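Local coordinates for protein phosphodiesterase MJ0936 (Methanocaldococcus jannaschii, PDB 2AHD) that belongs to the calcineurin-like phosphoesterase superfamily, with a compact fold of two mixed beta-sheets packed against each other and helices on the outside, at residues 3-8 against 135-140; 10-15 against 141-146; 34-39 against 59-64. All coordinates share one frame; numbering follows the deposited sequence.

How the contacts relate
From the N terminus, strand 3-6 and the loop behind it meet 135-140 in contact 1, closing a loop of 126 intervening residues and joining the two sheets of the fold. Just downstream, the turn leading into helix 13-24 meets 141-146 in contact 2, so the segments of the two contacts alternate along the chain and their loops cross. Contact 3, between 34-39 and 59-64, closes a short loop of 19 residues nested inside both. It joins the turns that follow strands 30-33 and 52-56. The fold thus illustrates how neighbouring loops from two sheets can be brought together by both long and short closures.

Contact 1 (3-8 against 135-140); sequences IGIMSD and INPGEC
Ile5 and Pro137 meet where the two sheets of the calcineurin-like fold face each other: strand 3-6 belongs to the six-stranded sheet, and strand 133-136, which leads into Pro137, to the five-stranded one. The fold is an alpha/beta sandwich, two facing sheets flanked by helices; here the ring of a loop proline fills a hollow along strand 3-6 and the residue after it. Ile5 is forked. Its CD1 rests on CG2 of Ile135 at 3.9 Å, the two side chains crossing at about a right angle, while CG2, anti to the backbone N, presses on the proline ring, 3.6 Å from Pro137 CG. That ring corner is the main bump from the other side: it sits in a hollow walled by Ile5 CG2, by the carbonyl O of Met6 and by Ser7 CB, the last also 3.6 Å from Pro137 CG. Ile117 of the second sheet adds to the surroundings of Ile5. The Met6 side chain sets off away from 135-140, yet its bend at chi3 (-61°) sets CE 4.2 Å from Cys140 SG, and both side chains also touch Ile150. The chain leaves strand 133-136 through an Asx turn, in which Asn136 OD1 accepts from Gly138 N at 2.9 Å. Glu139 sends its carboxylate elsewhere, to His122 and Thr145. Beyond the apolar patch, Cys140 N donates to Ser7 O at 3.2 Å, with a second, weak bond to Asp8 O.

Contact 2 (10-15 against 141-146); sequences HDHLPN and CGYLTG
The stretch from His10, the last residue of the Asp-x-His motif of the calcineurin-like phosphoesterases, to the start of helix 13-24 meets the loop after strand 133-136: His10 and His12 touch Cys141 and Tyr143. Cys141 sits between the two histidines, SG to His10 and CB to His12. Its SG, at chi1 57° between the backbone N and the carbonyl carbon, comes to the edge of the His10 ring, 3.6 Å from His10 CD2, and also accepts a hydrogen bond from Tyr143 N at 3.5 Å. The His10 ring also meets that of His122, the planes about 15° apart. Cys141 CB lies 3.9 Å from His12 CB. The His12 and Tyr143 rings are inclined by 30° but slid apart, with centroids separated by 5.3 Å, so they barely overlap. His12 is the N-cap residue of helix 13-24 and the centre of an inverse gamma turn. Asn15, in the first turn of that helix, places its CG over one face of the His12 ring, toward the rim, while its ND2 is hydrogen-bonded to Cys140 O. Tyr143 also reaches back to His10: His10 O lies at the edge of the tyrosine ring, in the ring plane, 3.8 Å from Tyr143 CE2.

Contact 3 (34-39 against 59-64); sequences CGDFVS and NNDGER
Asp36 and Asp61 each reach across this contact, each carboxylate addressing the segment of the other, while the two backbones run in broadly similar directions. The carboxylate of Asp36 is held by Asn60 at two points. Asn60 N donates to Asp36 OD2 at 2.9 Å, approaching from above the carboxylate plane, and Asn60 ND2 makes a weak though nearly straight bond to Asp36 OD1 at 3.4 Å. The Asp36 and Asn60 side chains cross obliquely, with carboxylate and amide planes 68° apart. Asn59 adds no further grip through its side-chain oxygen: Asn59 OD1 and Asp36 OD2 merely lie near each other, at 3.6 Å, and Asn59 OD1 has its weak hydrogen bond with His97 NE2. With CG anti to the carbonyl carbon (chi1 -61°), the end of Asp61 comes up to residues 35-38. Its OD1 lies at the edge of the Phe37 ring, in plane and 3.6 Å from Phe37 CD1, with ring and carboxylate turned 49° to each other; it also appears to accept from Val38 N, although the position of that nitrogen is uncertain. Asp61 OD2 is hydrogen-bonded to Gly58 N just before the segment. Asp61 OD2 lies 4.0 Å from Asp36 OD2. Farther along, Val38 CG2 packs on Asn60 CB at 3.7 Å. Phe37 itself stacks on His33 and touches Ile43 and Phe46 of helix 43-46, which ties the loop to that helix. Gly-Asp after strand 30-33 and Gly-Asn-x-Asp after strand 52-56 are signature motifs of the calcineurin-like phosphoesterases, and their meeting beyond the ends of two adjacent parallel strands is consistent with the loop cluster that lines the metal-binding centre in relatives.

Contact 1 (3-8 against 135-140)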
ATOM      1  N   ILE A   3      -5.416   5.348   8.002  1.00 91.13           N
ATOM      2  CA  ILE A   3      -4.204   4.774   7.411  1.00 87.90           C
ATOM      3  C   ILE A   3      -3.985   5.159   5.949  1.00 85.34           C
ATOM      4  O   ILE A   3      -4.937   5.363   5.198  1.00 84.73           O
ATOM      5  CB  ILE A   3      -4.196   3.227   7.516  1.00 86.73           C
ATOM      6  CG1 ILE A   3      -5.538   2.660   7.075  1.00 86.30           C
ATOM      7  CG2 ILE A   3      -3.887   2.805   8.929  1.00 87.91           C
ATOM      8  CD1 ILE A   3      -5.676   1.180   7.318  1.00 85.05           C
ATOM      9  N   GLY A   4      -2.717   5.251   5.560  1.00 82.20           N
ATOM     10  CA  GLY A   4      -2.374   5.600   4.196  1.00 78.11           C
ATOM     11  C   GLY A   4      -2.052   4.412   3.303  1.00 75.20           C
ATOM     12  O   GLY A   4      -1.401   3.451   3.721  1.00 75.02           O
ATOM     13  N   ILE A   5      -2.508   4.488   2.057  1.00 72.20           N
ATOM     14  CA  ILE A   5      -2.282   3.426   1.082  1.00 67.69           C
ATOM     15  C   ILE A   5      -1.514   3.943  -0.137  1.00 65.01           C
ATOM     16  O   ILE A   5      -1.791   5.036  -0.644  1.00 65.72           O
ATOM     17  CB  ILE A   5      -3.613   2.857   0.585  1.00 67.27           C
ATOM     18  CG1 ILE A   5      -4.542   2.608   1.768  1.00 66.46           C
ATOM     19  CG2 ILE A   5      -3.371   1.570  -0.167  1.00 67.23           C
ATOM     20  CD1 ILE A   5      -5.921   2.137   1.366  1.00 67.49           C
ATOM     21  N   MET A   6      -0.543   3.163  -0.598  1.00 60.47           N
ATOM     22  CA  MET A   6       0.230   3.533  -1.773  1.00 55.54           C
ATOM     23  C   MET A   6       0.618   2.239  -2.494  1.00 54.38           C
ATOM     24  O   MET A   6       0.327   1.151  -2.005  1.00 53.33           O
ATOM     25  CB  MET A   6       1.449   4.400  -1.382  1.00 50.94           C
ATOM     26  CG  MET A   6       2.544   3.724  -0.594  1.00 46.90           C
ATOM     27  SD  MET A   6       3.648   4.927   0.125  1.00 41.34           S
ATOM     28  CE  MET A   6       4.279   5.719  -1.208  1.00 38.72           C
ATOM     29  N   SER A   7       1.236   2.352  -3.668  1.00 54.31           N
ATOM     30  CA  SER A   7       1.629   1.176  -4.452  1.00 52.83           C
ATOM     31  C   SER A   7       2.386   1.568  -5.717  1.00 53.15           C
ATOM     32  O   SER A   7       2.274   2.695  -6.188  1.00 52.68           O
ATOM     33  CB  SER A   7       0.377   0.365  -4.824  1.00 50.84           C
ATOM     34  OG  SER A   7       0.695  -0.798  -5.561  1.00 47.06           O
ATOM     35  N   ASP A   8       3.156   0.632  -6.261  1.00 54.57           N
ATOM     36  CA  ASP A   8       3.917   0.871  -7.488  1.00 55.63           C
ATOM     37  C   ASP A   8       4.516   2.272  -7.529  1.00 55.45           C
ATOM     38  O   ASP A   8       3.990   3.147  -8.208  1.00 56.65           O
ATOM     39  CB  ASP A   8       3.021   0.702  -8.721  1.00 54.89           C
ATOM     40  CG  ASP A   8       2.080  -0.464  -8.600  1.00 55.90           C
ATOM     41  OD1 ASP A   8       2.566  -1.586  -8.416  1.00 58.11           O
ATOM     42  OD2 ASP A   8       0.848  -0.262  -8.686  1.00 58.40           O
ATOM     43  N   ILE A 135      -9.756  -1.930  -2.642  1.00 62.19           N
ATOM     44  CA  ILE A 135      -8.978  -0.738  -2.939  1.00 61.57           C
ATOM     45  C   ILE A 135      -7.641  -0.909  -3.654  1.00 60.23           C
ATOM     46  O   ILE A 135      -6.805  -1.708  -3.255  1.00 61.08           O
ATOM     47  CB  ILE A 135      -8.699   0.049  -1.640  1.00 63.00           C
ATOM     48  CG1 ILE A 135     -10.018   0.401  -0.945  1.00 63.35           C
ATOM     49  CG2 ILE A 135      -7.883   1.309  -1.948  1.00 62.55           C
ATOM     50  CD1 ILE A 135      -9.833   1.014   0.431  1.00 64.39           C
ATOM     51  N   ASN A 136      -7.452  -0.137  -4.716  1.00 58.18           N
ATOM     52  CA  ASN A 136      -6.207  -0.117  -5.468  1.00 55.23           C
ATOM     53  C   ASN A 136      -5.895   1.367  -5.424  1.00 53.00           C
ATOM     54  O   ASN A 136      -6.623   2.181  -5.974  1.00 52.45           O
ATOM     55  CB  ASN A 136      -6.409  -0.577  -6.915  1.00 54.38           C
ATOM     56  CG  ASN A 136      -5.101  -0.657  -7.695  1.00 53.58           C
ATOM     57  OD1 ASN A 136      -4.224   0.210  -7.579  1.00 51.58           O
ATOM     58  ND2 ASN A 136      -4.971  -1.697  -8.508  1.00 53.72           N
ATOM     59  N   PRO A 137      -4.828   1.741  -4.732  1.00 51.56           N
ATOM     60  CA  PRO A 137      -4.482   3.157  -4.645  1.00 52.49           C
ATOM     61  C   PRO A 137      -4.023   3.807  -5.938  1.00 54.27           C
ATOM     62  O   PRO A 137      -3.922   5.034  -6.014  1.00 54.58           O
ATOM     63  CB  PRO A 137      -3.396   3.174  -3.575  1.00 52.19           C
ATOM     64  CG  PRO A 137      -2.750   1.846  -3.735  1.00 51.71           C
ATOM     65  CD  PRO A 137      -3.908   0.919  -3.937  1.00 50.60           C
ATOM     66  N   GLY A 138      -3.760   2.996  -6.960  1.00 56.06           N
ATOM     67  CA  GLY A 138      -3.273   3.551  -8.206  1.00 55.75           C
ATOM     68  C   GLY A 138      -1.756   3.610  -8.124  1.00 56.33           C
ATOM     69  O   GLY A 138      -1.173   3.194  -7.130  1.00 56.95           O
ATOM     70  N   GLU A 139      -1.111   4.146  -9.154  1.00 56.64           N
ATOM     71  CA  GLU A 139       0.341   4.219  -9.198  1.00 56.45           C
ATOM     72  C   GLU A 139       0.876   5.526  -8.657  1.00 57.52           C
ATOM     73  O   GLU A 139       0.491   6.606  -9.092  1.00 59.38           O
ATOM     74  CB  GLU A 139       0.814   4.032 -10.633  1.00 57.51           C
ATOM     75  CG  GLU A 139       0.068   4.902 -11.618  1.00 58.05           C
ATOM     76  CD  GLU A 139       0.691   4.918 -12.982  1.00 59.15           C
ATOM     77  OE1 GLU A 139       0.215   5.685 -13.838  1.00 58.80           O
ATOM     78  OE2 GLU A 139       1.658   4.173 -13.201  1.00 59.78           O
ATOM     79  N   CYS A 140       1.784   5.430  -7.704  1.00 57.35           N
ATOM     80  CA  CYS A 140       2.364   6.617  -7.119  1.00 56.75           C
ATOM     81  C   CYS A 140       3.282   7.326  -8.116  1.00 55.82           C
ATOM     82  O   CYS A 140       3.401   8.545  -8.093  1.00 56.07           O
ATOM     83  CB  CYS A 140       3.125   6.230  -5.858  1.00 57.43           C
ATOM     84  SG  CYS A 140       3.741   7.614  -4.909  1.00 60.39           S
TER

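Contact 2 (10-15 against 141-146)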
ATOM      1  N   HIS A  10       7.875   2.681  -8.231  1.00 56.22           N
ATOM      2  CA  HIS A  10       8.901   2.557  -9.260  1.00 55.05           C
ATOM      3  C   HIS A  10      10.029   3.574  -9.237  1.00 55.33           C
ATOM      4  O   HIS A  10      10.294   4.256 -10.223  1.00 55.44           O
ATOM      5  CB  HIS A  10       8.227   2.558 -10.617  1.00 56.09           C
ATOM      6  CG  HIS A  10       7.220   1.463 -10.774  1.00 57.61           C
ATOM      7  ND1 HIS A  10       7.578   0.158 -11.021  1.00 58.87           N
ATOM      8  CD2 HIS A  10       5.874   1.462 -10.623  1.00 60.10           C
ATOM      9  CE1 HIS A  10       6.497  -0.604 -11.010  1.00 60.48           C
ATOM     10  NE2 HIS A  10       5.450   0.163 -10.769  1.00 61.47           N
ATOM     11  N   ASP A  11      10.694   3.666  -8.091  1.00 56.80           N
ATOM     12  CA  ASP A  11      11.833   4.556  -7.909  1.00 56.65           C
ATOM     13  C   ASP A  11      11.622   6.060  -8.115  1.00 57.03           C
ATOM     14  O   ASP A  11      12.585   6.841  -8.042  1.00 56.56           O
ATOM     15  CB  ASP A  11      12.963   4.081  -8.809  1.00 55.70           C
ATOM     16  CG  ASP A  11      13.390   2.674  -8.494  1.00 55.13           C
ATOM     17  OD1 ASP A  11      13.003   2.165  -7.425  1.00 55.85           O
ATOM     18  OD2 ASP A  11      14.125   2.081  -9.303  1.00 55.46           O
ATOM     19  N   HIS A  12      10.377   6.468  -8.356  1.00 55.74           N
ATOM     20  CA  HIS A  12      10.081   7.877  -8.571  1.00 55.78           C
ATOM     21  C   HIS A  12      10.257   8.655  -7.282  1.00 56.89           C
ATOM     22  O   HIS A  12       9.282   8.983  -6.607  1.00 57.57           O
ATOM     23  CB  HIS A  12       8.659   8.024  -9.077  1.00 55.26           C
ATOM     24  CG  HIS A  12       8.361   9.369  -9.648  1.00 54.67           C
ATOM     25  ND1 HIS A  12       7.567   9.546 -10.759  1.00 54.91           N
ATOM     26  CD2 HIS A  12       8.736  10.604  -9.253  1.00 54.79           C
ATOM     27  CE1 HIS A  12       7.467  10.833 -11.025  1.00 54.89           C
ATOM     28  NE2 HIS A  12       8.167  11.498 -10.125  1.00 54.60           N
ATOM     29  N   LEU A  13      11.501   8.977  -6.947  1.00 57.24           N
ATOM     30  CA  LEU A  13      11.778   9.678  -5.700  1.00 58.33           C
ATOM     31  C   LEU A  13      10.900  10.887  -5.374  1.00 58.47           C
ATOM     32  O   LEU A  13      10.388  10.996  -4.268  1.00 58.09           O
ATOM     33  CB  LEU A  13      13.255  10.046  -5.636  1.00 58.04           C
ATOM     34  CG  LEU A  13      14.109   8.792  -5.418  1.00 57.68           C
ATOM     35  CD1 LEU A  13      15.573   9.159  -5.329  1.00 57.34           C
ATOM     36  CD2 LEU A  13      13.659   8.093  -4.145  1.00 56.73           C
ATOM     37  N   PRO A  14      10.715  11.805  -6.328  1.00 58.84           N
ATOM     38  CA  PRO A  14       9.888  12.989  -6.107  1.00 58.44           C
ATOM     39  C   PRO A  14       8.531  12.625  -5.550  1.00 59.42           C
ATOM     40  O   PRO A  14       8.166  13.035  -4.459  1.00 60.89           O
ATOM     41  CB  PRO A  14       9.776  13.583  -7.492  1.00 57.56           C
ATOM     42  CG  PRO A  14      11.091  13.278  -8.071  1.00 57.20           C
ATOM     43  CD  PRO A  14      11.319  11.843  -7.668  1.00 59.48           C
ATOM     44  N   ASN A  15       7.777  11.847  -6.309  1.00 60.41           N
ATOM     45  CA  ASN A  15       6.449  11.443  -5.877  1.00 61.89           C
ATOM     46  C   ASN A  15       6.463  10.653  -4.571  1.00 63.46           C
ATOM     47  O   ASN A  15       5.490  10.670  -3.810  1.00 62.72           O
ATOM     48  CB  ASN A  15       5.772  10.652  -6.992  1.00 59.86           C
ATOM     49  CG  ASN A  15       5.279  11.546  -8.101  1.00 58.88           C
ATOM     50  OD1 ASN A  15       5.710  12.689  -8.214  1.00 58.52           O
ATOM     51  ND2 ASN A  15       4.373  11.035  -8.930  1.00 58.35           N
ATOM     52  N   CYS A 141       3.927   6.564  -8.995  1.00 55.58           N
ATOM     53  CA  CYS A 141       4.823   7.144 -10.004  1.00 54.44           C
ATOM     54  C   CYS A 141       4.005   7.828 -11.089  1.00 54.15           C
ATOM     55  O   CYS A 141       4.447   8.812 -11.684  1.00 53.65           O
ATOM     56  CB  CYS A 141       5.688   6.064 -10.639  1.00 52.38           C
ATOM     57  SG  CYS A 141       4.734   4.761 -11.388  1.00 52.80           S
ATOM     58  N   GLY A 142       2.812   7.294 -11.336  1.00 53.75           N
ATOM     59  CA  GLY A 142       1.920   7.851 -12.336  1.00 53.95           C
ATOM     60  C   GLY A 142       2.412   7.660 -13.749  1.00 54.99           C
ATOM     61  O   GLY A 142       1.832   8.206 -14.679  1.00 54.96           O
ATOM     62  N   TYR A 143       3.470   6.864 -13.910  1.00 56.89           N
ATOM     63  CA  TYR A 143       4.101   6.606 -15.212  1.00 55.71           C
ATOM     64  C   TYR A 143       3.217   6.108 -16.331  1.00 56.64           C
ATOM     65  O   TYR A 143       3.260   6.629 -17.443  1.00 57.30           O
ATOM     66  CB  TYR A 143       5.246   5.604 -15.076  1.00 53.71           C
ATOM     67  CG  TYR A 143       6.509   6.178 -14.513  1.00 52.87           C
ATOM     68  CD1 TYR A 143       6.967   7.422 -14.912  1.00 51.13           C
ATOM     69  CD2 TYR A 143       7.277   5.452 -13.610  1.00 54.46           C
ATOM     70  CE1 TYR A 143       8.167   7.937 -14.427  1.00 53.33           C
ATOM     71  CE2 TYR A 143       8.483   5.957 -13.113  1.00 54.63           C
ATOM     72  CZ  TYR A 143       8.923   7.203 -13.528  1.00 54.41           C
ATOM     73  OH  TYR A 143      10.107   7.710 -13.035  1.00 54.32           O
ATOM     74  N   LEU A 144       2.411   5.100 -16.039  1.00 56.86           N
ATOM     75  CA  LEU A 144       1.590   4.503 -17.067  1.00 56.62           C
ATOM     76  C   LEU A 144       0.206   5.080 -17.293  1.00 55.29           C
ATOM     77  O   LEU A 144      -0.482   4.643 -18.193  1.00 56.63           O
ATOM     78  CB  LEU A 144       1.520   2.978 -16.834  1.00 56.93           C
ATOM     79  CG  LEU A 144       2.891   2.266 -16.651  1.00 57.01           C
ATOM     80  CD1 LEU A 144       2.700   0.759 -16.493  1.00 53.62           C
ATOM     81  CD2 LEU A 144       3.827   2.574 -17.837  1.00 55.78           C
ATOM     82  N   THR A 145      -0.203   6.065 -16.506  1.00 55.15           N
ATOM     83  CA  THR A 145      -1.534   6.668 -16.682  1.00 55.18           C
ATOM     84  C   THR A 145      -1.437   8.185 -16.664  1.00 55.37           C
ATOM     85  O   THR A 145      -2.395   8.876 -17.004  1.00 56.70           O
ATOM     86  CB  THR A 145      -2.552   6.287 -15.553  1.00 53.87           C
ATOM     87  OG1 THR A 145      -2.142   6.896 -14.325  1.00 51.90           O
ATOM     88  CG2 THR A 145      -2.659   4.778 -15.374  1.00 51.35           C
ATOM     89  N   GLY A 146      -0.286   8.694 -16.245  1.00 54.48           N
ATOM     90  CA  GLY A 146      -0.085  10.123 -16.183  1.00 52.70           C
ATOM     91  C   GLY A 146      -0.748  10.766 -14.986  1.00 52.82           C
ATOM     92  O   GLY A 146      -0.747  11.978 -14.851  1.00 53.20           O
TER

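Contact 3 (34-39 against 59-64)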
ATOM      1  N   CYS A  34       1.722  -1.729  -1.355  1.00 63.07           N
ATOM      2  CA  CYS A  34       1.660  -3.071  -1.905  1.00 64.17           C
ATOM      3  C   CYS A  34       2.430  -3.308  -3.175  1.00 65.05           C
ATOM      4  O   CYS A  34       2.594  -4.446  -3.600  1.00 64.73           O
ATOM      5  CB  CYS A  34       0.202  -3.472  -2.140  1.00 63.71           C
ATOM      6  SG  CYS A  34      -0.981  -2.114  -2.212  1.00 57.99           S
ATOM      7  N   GLY A  35       2.925  -2.234  -3.768  1.00 66.98           N
ATOM      8  CA  GLY A  35       3.611  -2.352  -5.043  1.00 66.42           C
ATOM      9  C   GLY A  35       5.098  -2.527  -5.065  1.00 64.84           C
ATOM     10  O   GLY A  35       5.695  -3.040  -4.131  1.00 65.32           O
ATOM     11  N   ASP A  36       5.686  -2.098  -6.168  1.00 63.87           N
ATOM     12  CA  ASP A  36       7.118  -2.199  -6.345  1.00 63.70           C
ATOM     13  C   ASP A  36       7.776  -0.881  -5.945  1.00 63.43           C
ATOM     14  O   ASP A  36       7.563   0.146  -6.589  1.00 63.03           O
ATOM     15  CB  ASP A  36       7.493  -2.495  -7.816  1.00 63.21           C
ATOM     16  CG  ASP A  36       6.617  -3.560  -8.472  1.00 62.18           C
ATOM     17  OD1 ASP A  36       5.744  -3.192  -9.291  1.00 62.94           O
ATOM     18  OD2 ASP A  36       6.807  -4.755  -8.187  1.00 59.08           O
ATOM     19  N   PHE A  37       8.544  -0.891  -4.861  1.00 63.55           N
ATOM     20  CA  PHE A  37       9.278   0.318  -4.478  1.00 63.17           C
ATOM     21  C   PHE A  37      10.248   0.190  -5.603  1.00 62.88           C
ATOM     22  O   PHE A  37      10.610   1.153  -6.284  1.00 61.72           O
ATOM     23  CB  PHE A  37      10.062   0.116  -3.186  1.00 61.99           C
ATOM     24  CG  PHE A  37       9.303  -0.595  -2.129  1.00 58.95           C
ATOM     25  CD1 PHE A  37       8.973  -1.930  -2.286  1.00 57.59           C
ATOM     26  CD2 PHE A  37       8.887   0.083  -0.988  1.00 58.15           C
ATOM     27  CE1 PHE A  37       8.231  -2.579  -1.321  1.00 58.62           C
ATOM     28  CE2 PHE A  37       8.148  -0.555  -0.020  1.00 57.35           C
ATOM     29  CZ  PHE A  37       7.816  -1.888  -0.183  1.00 57.65           C
ATOM     30  N   VAL A  38      10.629  -1.084  -5.739  1.00 63.19           N
ATOM     31  CA  VAL A  38      11.529  -1.627  -6.727  1.00 62.58           C
ATOM     32  C   VAL A  38      12.987  -1.623  -6.306  1.00 62.71           C
ATOM     33  O   VAL A  38      13.532  -2.684  -6.030  1.00 64.08           O
ATOM     34  CB  VAL A  38      11.340  -0.926  -8.077  1.00 62.55           C
ATOM     35  CG1 VAL A  38      12.666  -0.735  -8.743  1.00 62.01           C
ATOM     36  CG2 VAL A  38      10.415  -1.745  -8.951  1.00 60.20           C
ATOM     37  N   SER A  39      13.616  -0.450  -6.238  1.00 62.04           N
ATOM     38  CA  SER A  39      15.024  -0.372  -5.884  1.00 61.43           C
ATOM     39  C   SER A  39      15.270  -0.135  -4.406  1.00 62.66           C
ATOM     40  O   SER A  39      14.495   0.547  -3.743  1.00 63.76           O
ATOM     41  CB  SER A  39      15.706   0.722  -6.696  1.00 59.87           C
ATOM     42  OG  SER A  39      15.795   0.368  -8.057  1.00 58.71           O
ATOM     43  N   ASN A  59       6.215  -7.769  -8.267  1.00 61.24           N
ATOM     44  CA  ASN A  59       6.899  -8.691  -9.159  1.00 61.77           C
ATOM     45  C   ASN A  59       8.216  -8.107  -9.635  1.00 62.41           C
ATOM     46  O   ASN A  59       9.043  -8.829 -10.181  1.00 64.14           O
ATOM     47  CB  ASN A  59       6.009  -9.012 -10.359  1.00 61.00           C
ATOM     48  CG  ASN A  59       5.375  -7.777 -10.941  1.00 63.58           C
ATOM     49  OD1 ASN A  59       4.792  -6.959 -10.216  1.00 64.58           O
ATOM     50  ND2 ASN A  59       5.484  -7.621 -12.255  1.00 64.61           N
ATOM     51  N   ASN A  60       8.419  -6.811  -9.426  1.00 62.01           N
ATOM     52  CA  ASN A  60       9.646  -6.171  -9.872  1.00 61.60           C
ATOM     53  C   ASN A  60      10.640  -5.932  -8.755  1.00 62.56           C
ATOM     54  O   ASN A  60      11.784  -5.554  -9.009  1.00 61.93           O
ATOM     55  CB  ASN A  60       9.320  -4.857 -10.562  1.00 61.33           C
ATOM     56  CG  ASN A  60       8.594  -5.057 -11.858  1.00 60.42           C
ATOM     57  OD1 ASN A  60       9.150  -5.591 -12.808  1.00 62.88           O
ATOM     58  ND2 ASN A  60       7.344  -4.641 -11.907  1.00 60.20           N
ATOM     59  N   ASP A  61      10.208  -6.144  -7.518  1.00 63.48           N
ATOM     60  CA  ASP A  61      11.095  -5.950  -6.384  1.00 65.53           C
ATOM     61  C   ASP A  61      12.154  -7.046  -6.428  1.00 66.91           C
ATOM     62  O   ASP A  61      11.923  -8.167  -5.974  1.00 67.20           O
ATOM     63  CB  ASP A  61      10.324  -6.022  -5.058  1.00 66.11           C
ATOM     64  CG  ASP A  61       9.250  -4.949  -4.933  1.00 66.70           C
ATOM     65  OD1 ASP A  61       9.498  -3.794  -5.328  1.00 69.36           O
ATOM     66  OD2 ASP A  61       8.158  -5.249  -4.418  1.00 66.15           O
ATOM     67  N   GLY A  62      13.314  -6.713  -6.980  1.00 68.10           N
ATOM     68  CA  GLY A  62      14.387  -7.680  -7.095  1.00 70.75           C
ATOM     69  C   GLY A  62      15.054  -8.127  -5.807  1.00 72.38           C
ATOM     70  O   GLY A  62      15.391  -9.301  -5.666  1.00 73.76           O
ATOM     71  N   GLU A  63      15.241  -7.217  -4.860  1.00 73.13           N
ATOM     72  CA  GLU A  63      15.903  -7.562  -3.609  1.00 74.40           C
ATOM     73  C   GLU A  63      14.977  -7.751  -2.416  1.00 75.17           C
ATOM     74  O   GLU A  63      14.965  -6.927  -1.510  1.00 75.66           O
ATOM     75  CB  GLU A  63      16.933  -6.490  -3.280  1.00 75.35           C
ATOM     76  CG  GLU A  63      17.972  -6.321  -4.353  1.00 76.49           C
ATOM     77  CD  GLU A  63      19.365  -6.467  -3.805  1.00 77.82           C
ATOM     78  OE1 GLU A  63      19.618  -7.456  -3.083  1.00 78.35           O
ATOM     79  OE2 GLU A  63      20.209  -5.597  -4.095  1.00 78.76           O
ATOM     80  N   ARG A  64      14.223  -8.844  -2.401  1.00 76.18           N
ATOM     81  CA  ARG A  64      13.286  -9.124  -1.309  1.00 77.18           C
ATOM     82  C   ARG A  64      14.022  -9.284   0.012  1.00 78.33           C
ATOM     83  O   ARG A  64      13.548  -8.873   1.073  1.00 78.06           O
ATOM     84  CB  ARG A  64      12.524 -10.410  -1.604  1.00 76.99           C
ATOM     85  CG  ARG A  64      12.101 -10.548  -3.047  1.00 78.55           C
ATOM     86  CD  ARG A  64      11.810 -11.999  -3.381  1.00 79.56           C
ATOM     87  NE  ARG A  64      10.782 -12.560  -2.513  1.00 79.58           N
ATOM     88  CZ  ARG A  64       9.500 -12.229  -2.568  1.00 79.16           C
ATOM     89  NH1 ARG A  64       9.079 -11.337  -3.454  1.00 80.45           N
ATOM     90  NH2 ARG A  64       8.640 -12.780  -1.728  1.00 79.48           N
TER